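PDB 4CPD: alcohol dehydrogenase from Thermus sp., which probably oxidises alcohols with NAD+ as a zinc-containing, medium-chain alcohol dehydrogenase. Local coordinates for residues A[316-329]-A[334-346]. Numbering follows the deposited sequence.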
loop_
_atom_site.group_PDB
_atom_site.type_symbol
_atom_site.label_atom_id
_atom_site.label_comp_id
_atom_site.label_asym_id
_atom_site.label_seq_id
_atom_site.Cartn_x
_atom_site.Cartn_y
_atom_site.Cartn_z
ATOM N N ILE A 316 -0.124 -23.451 -19.690
ATOM C CA ILE A 316 0.507 -24.035 -18.506
ATOM C C ILE A 316 -0.170 -25.323 -18.054
ATOM O O ILE A 316 0.331 -26.006 -17.172
ATOM C CB ILE A 316 0.607 -23.057 -17.320
ATOM C CG1 ILE A 316 -0.747 -22.856 -16.658
ATOM C CG2 ILE A 316 1.185 -21.725 -17.787
ATOM C CD1 ILE A 316 -0.602 -22.560 -15.182
ATOM N N VAL A 317 -1.292 -25.666 -18.665
ATOM C CA VAL A 317 -1.986 -26.907 -18.314
ATOM C C VAL A 317 -1.119 -28.119 -18.698
ATOM O O VAL A 317 -0.851 -28.347 -19.880
ATOM C CB VAL A 317 -3.358 -27.026 -19.005
ATOM C CG1 VAL A 317 -4.021 -28.334 -18.602
ATOM C CG2 VAL A 317 -4.226 -25.854 -18.616
ATOM N N SER A 318 -0.682 -28.881 -17.697
ATOM C CA SER A 318 0.079 -30.094 -17.939
ATOM C C SER A 318 -0.830 -31.313 -18.092
ATOM O O SER A 318 -0.488 -32.227 -18.805
ATOM C CB SER A 318 1.070 -30.338 -16.811
ATOM O OG SER A 318 0.386 -30.497 -15.577
ATOM N N HIS A 319 -1.975 -31.328 -17.413
ATOM C CA HIS A 319 -2.859 -32.495 -17.394
ATOM C C HIS A 319 -4.319 -32.165 -17.532
ATOM O O HIS A 319 -4.871 -31.467 -16.696
ATOM C CB HIS A 319 -2.737 -33.215 -16.082
ATOM C CG HIS A 319 -1.389 -33.794 -15.844
ATOM N ND1 HIS A 319 -0.301 -33.016 -15.519
ATOM C CD2 HIS A 319 -0.953 -35.072 -15.862
ATOM C CE1 HIS A 319 0.748 -33.792 -15.332
ATOM N NE2 HIS A 319 0.376 -35.045 -15.521
ATOM N N TYR A 320 -4.954 -32.700 -18.569
ATOM C CA TYR A 320 -6.410 -32.742 -18.625
ATOM C C TYR A 320 -6.853 -34.158 -18.200
ATOM O O TYR A 320 -6.528 -35.132 -18.873
ATOM C CB TYR A 320 -6.899 -32.444 -20.025
ATOM C CG TYR A 320 -6.754 -31.019 -20.485
ATOM C CD1 TYR A 320 -5.547 -30.557 -21.003
ATOM C CD2 TYR A 320 -7.840 -30.149 -20.484
ATOM C CE1 TYR A 320 -5.412 -29.264 -21.480
ATOM C CE2 TYR A 320 -7.702 -28.849 -20.943
ATOM C CZ TYR A 320 -6.479 -28.417 -21.428
ATOM O OH TYR A 320 -6.312 -27.147 -21.887
ATOM N N LEU A 321 -7.563 -34.278 -17.086
ATOM C CA LEU A 321 -8.014 -35.576 -16.599
ATOM C C LEU A 321 -9.507 -35.634 -16.583
ATOM O O LEU A 321 -10.146 -34.614 -16.483
ATOM C CB LEU A 321 -7.533 -35.825 -15.181
ATOM C CG LEU A 321 -6.025 -35.680 -14.934
ATOM C CD1 LEU A 321 -5.681 -35.996 -13.486
ATOM C CD2 LEU A 321 -5.204 -36.553 -15.875
ATOM N N PRO A 322 -10.085 -36.841 -16.689
ATOM C CA PRO A 322 -11.524 -36.939 -16.458
ATOM C C PRO A 322 -11.853 -36.696 -14.987
ATOM O O PRO A 322 -11.022 -36.935 -14.122
ATOM C CB PRO A 322 -11.880 -38.385 -16.878
ATOM C CG PRO A 322 -10.668 -38.949 -17.509
ATOM C CD PRO A 322 -9.494 -38.135 -17.069
ATOM N N LEU A 323 -13.062 -36.230 -14.724
ATOM C CA LEU A 323 -13.503 -35.949 -13.375
ATOM C C LEU A 323 -13.203 -37.109 -12.406
ATOM O O LEU A 323 -12.740 -36.882 -11.286
ATOM C CB LEU A 323 -15.010 -35.645 -13.387
ATOM C CG LEU A 323 -15.664 -35.176 -12.076
ATOM C CD1 LEU A 323 -14.948 -33.941 -11.536
ATOM C CD2 LEU A 323 -17.150 -34.886 -12.257
ATOM N N GLU A 324 -13.446 -38.346 -12.842
ATOM C CA GLU A 324 -13.233 -39.522 -11.979
ATOM C C GLU A 324 -11.772 -39.724 -11.550
ATOM O O GLU A 324 -11.519 -40.327 -10.506
ATOM C CB GLU A 324 -13.798 -40.802 -12.616
ATOM N N GLU A 325 -10.826 -39.174 -12.310
ATOM C CA GLU A 325 -9.405 -39.289 -11.985
ATOM C C GLU A 325 -8.887 -38.125 -11.158
ATOM O O GLU A 325 -7.664 -37.959 -10.986
ATOM C CB GLU A 325 -8.582 -39.448 -13.257
ATOM C CG GLU A 325 -8.884 -40.740 -14.012
ATOM C CD GLU A 325 -7.873 -41.013 -15.104
ATOM O OE1 GLU A 325 -6.660 -41.042 -14.787
ATOM O OE2 GLU A 325 -8.292 -41.195 -16.271
ATOM N N ALA A 326 -9.820 -37.355 -10.603
ATOM C CA ALA A 326 -9.496 -36.253 -9.685
ATOM C C ALA A 326 -8.529 -36.587 -8.529
ATOM O O ALA A 326 -7.574 -35.864 -8.296
ATOM C CB ALA A 326 -10.769 -35.644 -9.129
ATOM N N PRO A 327 -8.775 -37.678 -7.798
ATOM C CA PRO A 327 -7.835 -37.988 -6.716
ATOM C C PRO A 327 -6.394 -38.141 -7.182
ATOM O O PRO A 327 -5.497 -37.717 -6.462
ATOM C CB PRO A 327 -8.365 -39.304 -6.144
ATOM C CG PRO A 327 -9.800 -39.344 -6.548
ATOM C CD PRO A 327 -9.890 -38.639 -7.866
ATOM N N ARG A 328 -6.177 -38.724 -8.364
ATOM C CA ARG A 328 -4.841 -38.751 -8.977
ATOM C C ARG A 328 -4.370 -37.280 -9.201
ATOM O O ARG A 328 -3.239 -36.888 -8.853
ATOM C CB ARG A 328 -4.864 -39.578 -10.284
ATOM C CG ARG A 328 -3.491 -39.953 -10.870
ATOM C CD ARG A 328 -3.573 -40.963 -12.022
ATOM N N GLY A 329 -5.267 -36.457 -9.730
ATOM C CA GLY A 329 -4.943 -35.063 -10.029
ATOM C C GLY A 329 -4.396 -34.332 -8.826
ATOM O O GLY A 329 -3.367 -33.653 -8.895
ATOM N N ASP A 334 -0.244 -31.889 -5.813
ATOM C CA ASP A 334 0.356 -31.807 -4.487
ATOM C C ASP A 334 1.843 -32.164 -4.522
ATOM O O ASP A 334 2.677 -31.394 -4.028
ATOM C CB ASP A 334 -0.376 -32.732 -3.521
ATOM C CG ASP A 334 0.041 -32.517 -2.086
ATOM O OD1 ASP A 334 0.635 -31.441 -1.796
ATOM O OD2 ASP A 334 -0.245 -33.432 -1.270
ATOM N N ARG A 335 2.157 -33.315 -5.140
ATOM C CA ARG A 335 3.548 -33.801 -5.280
ATOM C C ARG A 335 4.381 -32.970 -6.291
ATOM O O ARG A 335 5.556 -33.249 -6.496
ATOM C CB ARG A 335 3.576 -35.309 -5.627
ATOM C CG ARG A 335 3.191 -36.242 -4.469
ATOM C CD ARG A 335 2.927 -37.675 -4.935
ATOM N N LYS A 336 3.770 -31.948 -6.902
ATOM C CA LYS A 336 4.443 -31.015 -7.826
ATOM C C LYS A 336 4.854 -31.708 -9.174
ATOM O O LYS A 336 5.717 -31.228 -9.927
ATOM C CB LYS A 336 5.640 -30.356 -7.123
ATOM C CG LYS A 336 5.644 -28.836 -7.133
ATOM C CD LYS A 336 5.155 -28.267 -5.803
ATOM N N GLU A 337 4.194 -32.827 -9.472
ATOM C CA GLU A 337 4.373 -33.556 -10.719
ATOM C C GLU A 337 3.510 -32.991 -11.846
ATOM O O GLU A 337 3.879 -33.045 -13.006
ATOM C CB GLU A 337 4.071 -35.035 -10.494
ATOM C CG GLU A 337 5.217 -35.767 -9.794
ATOM C CD GLU A 337 4.798 -37.079 -9.138
ATOM O OE1 GLU A 337 3.870 -37.752 -9.638
ATOM O OE2 GLU A 337 5.401 -37.425 -8.098
ATOM N N ALA A 338 2.358 -32.441 -11.508
ATOM C CA ALA A 338 1.627 -31.591 -12.447
ATOM C C ALA A 338 1.880 -30.116 -12.138
ATOM O O ALA A 338 2.125 -29.731 -10.994
ATOM C CB ALA A 338 0.142 -31.892 -12.393
ATOM N N LEU A 339 1.812 -29.300 -13.177
ATOM C CA LEU A 339 1.900 -27.858 -13.055
ATOM C C LEU A 339 0.507 -27.231 -12.858
ATOM O O LEU A 339 0.294 -26.393 -11.977
ATOM C CB LEU A 339 2.537 -27.283 -14.310
ATOM C CG LEU A 339 2.813 -25.777 -14.306
ATOM C CD1 LEU A 339 3.727 -25.392 -13.142
ATOM C CD2 LEU A 339 3.425 -25.339 -15.633
ATOM N N LYS A 340 -0.424 -27.629 -13.710
ATOM C CA LYS A 340 -1.804 -27.242 -13.577
ATOM C C LYS A 340 -2.684 -28.348 -14.098
ATOM O O LYS A 340 -2.481 -28.836 -15.215
ATOM C CB LYS A 340 -2.087 -25.964 -14.355
ATOM C CG LYS A 340 -3.514 -25.428 -14.201
ATOM C CD LYS A 340 -3.818 -24.962 -12.770
ATOM C CE LYS A 340 -5.196 -24.341 -12.665
ATOM N NZ LYS A 340 -5.419 -23.717 -11.345
ATOM N N VAL A 341 -3.665 -28.723 -13.278
ATOM C CA VAL A 341 -4.609 -29.776 -13.614
ATOM C C VAL A 341 -5.981 -29.206 -13.911
ATOM O O VAL A 341 -6.540 -28.430 -13.123
ATOM C CB VAL A 341 -4.762 -30.797 -12.474
ATOM C CG1 VAL A 341 -5.648 -31.954 -12.928
ATOM C CG2 VAL A 341 -3.411 -31.338 -12.055
ATOM N N LEU A 342 -6.526 -29.616 -15.040
ATOM C CA LEU A 342 -7.877 -29.253 -15.415
ATOM C C LEU A 342 -8.697 -30.531 -15.518
ATOM O O LEU A 342 -8.244 -31.491 -16.095
ATOM C CB LEU A 342 -7.840 -28.519 -16.751
ATOM C CG LEU A 342 -8.205 -27.059 -16.731
ATOM C CD1 LEU A 342 -7.462 -26.299 -15.672
ATOM C CD2 LEU A 342 -7.960 -26.437 -18.101
ATOM N N LEU A 343 -9.883 -30.543 -14.924
ATOM C CA LEU A 343 -10.745 -31.726 -14.905
ATOM C C LEU A 343 -11.824 -31.621 -15.996
ATOM O O LEU A 343 -12.587 -30.657 -16.044
ATOM C CB LEU A 343 -11.411 -31.875 -13.539
ATOM C CG LEU A 343 -10.679 -32.619 -12.404
ATOM C CD1 LEU A 343 -9.169 -32.602 -12.534
ATOM C CD2 LEU A 343 -11.123 -32.063 -11.048
ATOM N N VAL A 344 -11.889 -32.623 -16.866
ATOM C CA VAL A 344 -12.906 -32.667 -17.895
ATOM C C VAL A 344 -14.140 -33.338 -17.321
ATOM O O VAL A 344 -14.070 -34.478 -16.885
ATOM C CB VAL A 344 -12.462 -33.462 -19.123
ATOM C CG1 VAL A 344 -13.523 -33.325 -20.214
ATOM C CG2 VAL A 344 -11.103 -32.978 -19.611
ATOM N N VAL A 345 -15.256 -32.621 -17.302
ATOM C CA VAL A 345 -16.511 -33.179 -16.794
ATOM C C VAL A 345 -17.485 -33.476 -17.938
ATOM O O VAL A 345 -17.832 -32.600 -18.759
ATOM C CB VAL A 345 -17.118 -32.402 -15.565
ATOM C CG1 VAL A 345 -16.339 -31.147 -15.214
ATOM C CG2 VAL A 345 -18.602 -32.106 -15.721
ATOM N N ARG A 346 -17.880 -34.752 -17.979
ATOM C CA ARG A 346 -18.573 -35.348 -19.113
ATOM C C ARG A 346 -20.085 -35.117 -18.986
ATOM O O ARG A 346 -20.574 -33.996 -19.174
ATOM C CB ARG A 346 -18.228 -36.846 -19.203
#
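Leu321 is gripped by Val344 and Leu342 along the middle of the ladder: its carbonyl O takes the amide of Val344 at 2.7 Å from N to O, and its own N binds Leu342 O. One step earlier Leu342 N meets His319 O nearly straight, 173° at the hydrogen. These bonds register two parallel strands, 319-322 and 341-344. Beneath them, on the side of Leu321 and Leu343, the packing is closed: Leu343 CD2 sits 4.1 Å from Ala326 CB, Val341 CG1 meets Leu321 CD1, and Val341 CG2 lies against Gly329 O. Ala326 and Gly329 belong to the helix that links the strands, making this a beta-alpha-beta crossover; strand 341-344 pairs on its other edge with strand 28-37, in the GroES-like fold of the catalytic domain. Lys340 CB packs against Ile316 CD1; a bend at chi2 (66°) then carries the chain away, and NZ forms a salt bridge with Glu60 near the zinc ion held by Cys38, His59 and Asp152. The opposite face is looser. Exposed Tyr320 runs alongside Leu342, CE2 to CD2 3.7 Å, with Val344 CG2 near its ring edge. Just before strand 319-322, Ser318 OG accepts Leu339 N at 3.0 Å and is hydrogen-bonded in the ring plane to His319 ND1, 2.6 Å away. The imidazole also leans obliquely on Ala338, ND1 to CB 3.4 Å. An alanine in place of His319 would probably leave Ser318 OG without its imidazole partner, freer to turn from Leu339, and the Ala338 methyl without its packing ring.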